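ESX-1 secretion-associated protein EspB (Mycobacterium marinum, PDB 7P0Z) is secreted through the ESX-1 type VII system and assembles into a seven-subunit, channel-like ring, probably serving in protein transport. Local coordinates at residues 154-159 / 207-212; 199-203 / 274-278. The contacts are given in a common frame with arbitrary orientation. Numbering follows the deposited sequence.

Contact 1: 154-159 / 207-212; sequences FADGWN and LAKQAN
Two alpha-helical segments, 154-159 of helix 149-166 and 207-212 of helix 181-224, run antiparallel, their axes 161° apart in direction (signed crossing angle -161°) and 8.0 Å apart at closest approach. The register is set where Ala155 and Ala208 bring their CA atoms to 4.1 Å, and such closeness illustrates how alanine lets helices approach. Ala155 O lies 3.3 Å from Ala208 CB, and Ala155 CB sits 3.8 Å from Ala211 CB. Beside this small-residue seam stand two aromatics. Phe154 (chi1 t) brings CD2 at its ring edge to 3.6 Å from Ala211 CB, and Trp158 (chi1 m) lays its indole over Leu207 (t, p), whose CD2 is 3.4 Å from the five-membered ring centroid in a CH-pi contact. Pro30 and Pro31 touch the same indole, and Val58 of helix 42-81 adds to the packing, as befits a PPE-domain helical bundle. The amide of Asn159 also packs here, with ND2 3.6 Å from Ala208 CB. With no hydrogen bonds or salt bridges between the segments, close apolar fit dominates the pairing.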
loop_
_atom_site.group_PDB
_atom_site.type_symbol
_atom_site.label_atom_id
_atom_site.label_comp_id
_atom_site.label_asym_id
_atom_site.label_seq_id
_atom_site.Cartn_x
_atom_site.Cartn_y
_atom_site.Cartn_z
ATOM N N PHE A 154 5.468 31.959 16.984
ATOM C CA PHE A 154 6.434 31.150 16.261
ATOM C C PHE A 154 5.864 30.669 14.937
ATOM O O PHE A 154 6.503 30.788 13.885
ATOM C CB PHE A 154 6.817 29.976 17.153
ATOM C CG PHE A 154 7.841 29.068 16.583
ATOM C CD1 PHE A 154 9.178 29.311 16.771
ATOM C CD2 PHE A 154 7.467 27.947 15.884
ATOM C CE1 PHE A 154 10.117 28.466 16.262
ATOM C CE2 PHE A 154 8.401 27.103 15.370
ATOM C CZ PHE A 154 9.735 27.359 15.562
ATOM N N ALA A 155 4.657 30.122 14.973
ATOM C CA ALA A 155 4.050 29.591 13.765
ATOM C C ALA A 155 3.786 30.685 12.747
ATOM O O ALA A 155 3.965 30.475 11.549
ATOM C CB ALA A 155 2.760 28.860 14.104
ATOM N N ASP A 156 3.333 31.848 13.200
ATOM C CA ASP A 156 3.101 32.942 12.274
ATOM C C ASP A 156 4.389 33.345 11.590
ATOM O O ASP A 156 4.422 33.536 10.372
ATOM C CB ASP A 156 2.507 34.138 12.998
ATOM C CG ASP A 156 1.086 33.921 13.385
ATOM O OD1 ASP A 156 0.455 32.999 12.833
ATOM O OD2 ASP A 156 0.591 34.673 14.248
ATOM N N GLY A 157 5.458 33.493 12.363
ATOM C CA GLY A 157 6.726 33.853 11.770
ATOM C C GLY A 157 7.181 32.846 10.735
ATOM O O GLY A 157 7.625 33.213 9.647
ATOM N N TRP A 158 7.039 31.567 11.039
ATOM C CA TRP A 158 7.526 30.587 10.089
ATOM C C TRP A 158 6.617 30.445 8.874
ATOM O O TRP A 158 7.107 30.161 7.784
ATOM C CB TRP A 158 7.753 29.252 10.787
ATOM C CG TRP A 158 9.038 29.276 11.515
ATOM C CD1 TRP A 158 9.211 29.395 12.849
ATOM C CD2 TRP A 158 10.340 29.242 10.945
ATOM N NE1 TRP A 158 10.535 29.421 13.156
ATOM C CE2 TRP A 158 11.255 29.324 12.002
ATOM C CE3 TRP A 158 10.822 29.141 9.642
ATOM C CZ2 TRP A 158 12.618 29.311 11.801
ATOM C CZ3 TRP A 158 12.168 29.125 9.444
ATOM C CH2 TRP A 158 13.059 29.207 10.518
ATOM N N ASN A 159 5.312 30.659 9.013
ATOM C CA ASN A 159 4.456 30.711 7.836
ATOM C C ASN A 159 4.789 31.899 6.952
ATOM O O ASN A 159 4.795 31.785 5.720
ATOM C CB ASN A 159 2.995 30.755 8.240
ATOM C CG ASN A 159 2.330 29.441 8.099
ATOM O OD1 ASN A 159 2.498 28.763 7.098
ATOM N ND2 ASN A 159 1.554 29.063 9.093
ATOM N N LEU A 207 7.235 23.208 9.974
ATOM C CA LEU A 207 7.590 23.738 11.276
ATOM C C LEU A 207 6.434 24.526 11.877
ATOM O O LEU A 207 6.040 24.315 13.032
ATOM C CB LEU A 207 8.813 24.619 11.109
ATOM C CG LEU A 207 9.651 24.970 12.305
ATOM C CD1 LEU A 207 10.294 23.698 12.807
ATOM C CD2 LEU A 207 10.688 25.962 11.886
ATOM N N ALA A 208 5.869 25.438 11.094
ATOM C CA ALA A 208 4.742 26.219 11.586
ATOM C C ALA A 208 3.550 25.324 11.873
ATOM O O ALA A 208 2.803 25.550 12.828
ATOM C CB ALA A 208 4.368 27.302 10.583
ATOM N N LYS A 209 3.362 24.306 11.052
ATOM C CA LYS A 209 2.269 23.381 11.254
ATOM C C LYS A 209 2.396 22.664 12.588
ATOM O O LYS A 209 1.413 22.512 13.315
ATOM C CB LYS A 209 2.232 22.394 10.101
ATOM C CG LYS A 209 1.110 21.456 10.177
ATOM C CD LYS A 209 1.153 20.448 9.085
ATOM C CE LYS A 209 0.061 19.429 9.293
ATOM N NZ LYS A 209 0.091 18.340 8.290
ATOM N N GLN A 210 3.602 22.228 12.934
ATOM C CA GLN A 210 3.807 21.592 14.223
ATOM C C GLN A 210 3.549 22.554 15.370
ATOM O O GLN A 210 2.975 22.171 16.394
ATOM C CB GLN A 210 5.216 21.039 14.322
ATOM C CG GLN A 210 5.459 19.812 13.529
ATOM C CD GLN A 210 6.842 19.302 13.759
ATOM O OE1 GLN A 210 7.740 20.068 14.049
ATOM N NE2 GLN A 210 7.023 18.003 13.666
ATOM N N ALA A 211 3.991 23.796 15.240
ATOM C CA ALA A 211 3.724 24.745 16.312
ATOM C C ALA A 211 2.224 24.967 16.505
ATOM O O ALA A 211 1.729 25.011 17.637
ATOM C CB ALA A 211 4.431 26.062 16.033
ATOM N N ASN A 212 1.489 25.103 15.408
ATOM C CA ASN A 212 0.046 25.244 15.507
ATOM C C ASN A 212 -0.574 24.021 16.142
ATOM O O ASN A 212 -1.527 24.125 16.919
ATOM C CB ASN A 212 -0.555 25.485 14.132
ATOM C CG ASN A 212 -0.481 26.910 13.729
ATOM O OD1 ASN A 212 -0.641 27.795 14.551
ATOM N ND2 ASN A 212 -0.246 27.154 12.459
#

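Contact 2: 199-203 / 274-278; sequences HMAKL and VNPPK
How an extended proline-rich segment can lie along a helix is seen where 274-278, which follows helix 244-268, passes one face of helix 181-224 at 199-203. The helical side has regular alpha geometry, with Leu203 N hydrogen-bonded to His199 O at 3.0 Å; the other is extended, its phi/psi moving from -115/112 at Val274 to polyproline-like values near -70/150 at Pro277. The backbones stay well apart, the nearest CA pairs being Met200 with Pro276 at 7.1 Å and Leu203 with Val274 at 7.3 Å, so side chains fill the gap. Leu203 (m, t) is the central bump. Its CD1 enters the hollow along the two prolines, 3.7 Å from Pro276 CA and 4.0 Å from Pro277 CD, while its CD2 meets Val274 CG1 (chi1 t) at 4.0 Å. In this PPE domain the segment also borders helix 42-81, whose Tyr61 touches both Met200 and Pro276, and Val274 N is hydrogen-bonded to Ser54 OG. One helical turn before Leu203, His199 (chi1 t) sets CE1 3.4 Å from Pro277 CD. Met200, with all three chi angles m, curls its thioether so that CE reaches Pro276 CB at 3.9 Å. Pro277 O accepts a hydrogen bond from Trp196 NE1, and Asn275, whose CB points away from the helix, packs on Leu198 of a neighbouring subunit.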
loop_
_atom_site.group_PDB
_atom_site.type_symbol
_atom_site.label_atom_id
_atom_site.label_comp_id
_atom_site.label_asym_id
_atom_site.label_seq_id
_atom_site.Cartn_x
_atom_site.Cartn_y
_atom_site.Cartn_z
ATOM N N HIS A 199 11.837 23.167 -1.329
ATOM C CA HIS A 199 11.862 22.180 -0.262
ATOM C C HIS A 199 12.055 22.842 1.097
ATOM O O HIS A 199 11.451 22.431 2.093
ATOM C CB HIS A 199 12.951 21.152 -0.535
ATOM C CG HIS A 199 12.894 19.970 0.370
ATOM N ND1 HIS A 199 13.609 19.899 1.542
ATOM C CD2 HIS A 199 12.174 18.831 0.300
ATOM C CE1 HIS A 199 13.345 18.759 2.148
ATOM N NE2 HIS A 199 12.479 18.092 1.412
ATOM N N MET A 200 12.889 23.870 1.159
ATOM C CA MET A 200 13.111 24.559 2.421
ATOM C C MET A 200 11.866 25.302 2.870
ATOM O O MET A 200 11.571 25.373 4.063
ATOM C CB MET A 200 14.277 25.527 2.286
ATOM C CG MET A 200 15.617 24.856 2.144
ATOM S SD MET A 200 15.983 23.698 3.461
ATOM C CE MET A 200 16.704 24.818 4.640
ATOM N N ALA A 201 11.134 25.876 1.926
ATOM C CA ALA A 201 9.876 26.517 2.266
ATOM C C ALA A 201 8.888 25.504 2.805
ATOM O O ALA A 201 8.149 25.781 3.753
ATOM C CB ALA A 201 9.306 27.226 1.048
ATOM N N LYS A 202 8.859 24.325 2.205
ATOM C CA LYS A 202 7.984 23.272 2.683
ATOM C C LYS A 202 8.346 22.857 4.103
ATOM O O LYS A 202 7.471 22.593 4.930
ATOM C CB LYS A 202 8.073 22.104 1.724
ATOM C CG LYS A 202 7.085 21.056 1.927
ATOM C CD LYS A 202 7.272 20.024 0.873
ATOM C CE LYS A 202 6.781 20.511 -0.476
ATOM N NZ LYS A 202 5.304 20.602 -0.561
ATOM N N LEU A 203 9.636 22.803 4.405
ATOM C CA LEU A 203 10.056 22.491 5.762
ATOM C C LEU A 203 9.657 23.587 6.736
ATOM O O LEU A 203 9.249 23.306 7.864
ATOM C CB LEU A 203 11.560 22.279 5.801
ATOM C CG LEU A 203 12.028 21.011 5.107
ATOM C CD1 LEU A 203 13.532 20.878 5.246
ATOM C CD2 LEU A 203 11.321 19.810 5.642
ATOM N N VAL A 274 13.124 17.858 12.293
ATOM C CA VAL A 274 13.148 18.341 10.922
ATOM C C VAL A 274 14.595 18.374 10.483
ATOM O O VAL A 274 15.364 19.185 10.996
ATOM C CB VAL A 274 12.519 19.734 10.808
ATOM C CG1 VAL A 274 12.559 20.221 9.386
ATOM C CG2 VAL A 274 11.111 19.705 11.302
ATOM N N ASN A 275 14.980 17.514 9.541
ATOM C CA ASN A 275 16.339 17.632 9.037
ATOM C C ASN A 275 16.348 18.147 7.613
ATOM O O ASN A 275 15.844 17.490 6.698
ATOM C CB ASN A 275 17.148 16.343 9.123
ATOM C CG ASN A 275 16.526 15.209 8.428
ATOM O OD1 ASN A 275 15.386 15.272 7.998
ATOM N ND2 ASN A 275 17.317 14.179 8.201
ATOM N N PRO A 276 16.928 19.312 7.394
ATOM C CA PRO A 276 16.971 19.887 6.062
ATOM C C PRO A 276 18.029 19.213 5.219
ATOM O O PRO A 276 19.123 18.919 5.711
ATOM C CB PRO A 276 17.342 21.349 6.327
ATOM C CG PRO A 276 17.287 21.513 7.798
ATOM C CD PRO A 276 17.512 20.203 8.397
ATOM N N PRO A 277 17.749 18.949 3.956
ATOM C CA PRO A 277 18.809 18.494 3.060
ATOM C C PRO A 277 19.762 19.631 2.779
ATOM O O PRO A 277 19.390 20.800 2.798
ATOM C CB PRO A 277 18.052 18.079 1.806
ATOM C CG PRO A 277 16.867 18.947 1.814
ATOM C CD PRO A 277 16.505 19.224 3.235
ATOM N N LYS A 278 21.008 19.291 2.537
ATOM C CA LYS A 278 21.938 20.332 2.179
ATOM C C LYS A 278 21.664 20.773 0.749
ATOM O O LYS A 278 21.158 20.000 -0.062
ATOM C CB LYS A 278 23.369 19.862 2.305
ATOM C CG LYS A 278 23.722 18.759 1.391
ATOM C CD LYS A 278 25.145 18.401 1.644
ATOM C CE LYS A 278 26.034 19.564 1.291
ATOM N NZ LYS A 278 27.463 19.290 1.513
#

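How the contacts relate
Helix 181-224 serves both contacts, 199-203 leading towards 207-212 along it, with the contact centres about 14 Å apart. Contact 1 is core: it pairs two helices near the middle of the chain, and most of its touching residues are buried. Contact 2 lies further out and is only partly buried, setting the helix against an extended segment. Both rely on apolar packing, but small alanines permit close backbones in contact 1, whereas longer side chains and proline rings bridge wider spacing in contact 2. Helix 42-81 borders both, Ser54 touching Leu207 and bonding Val274; contact 1 meets one neighbouring subunit through Asn159, whereas contact 2 meets two.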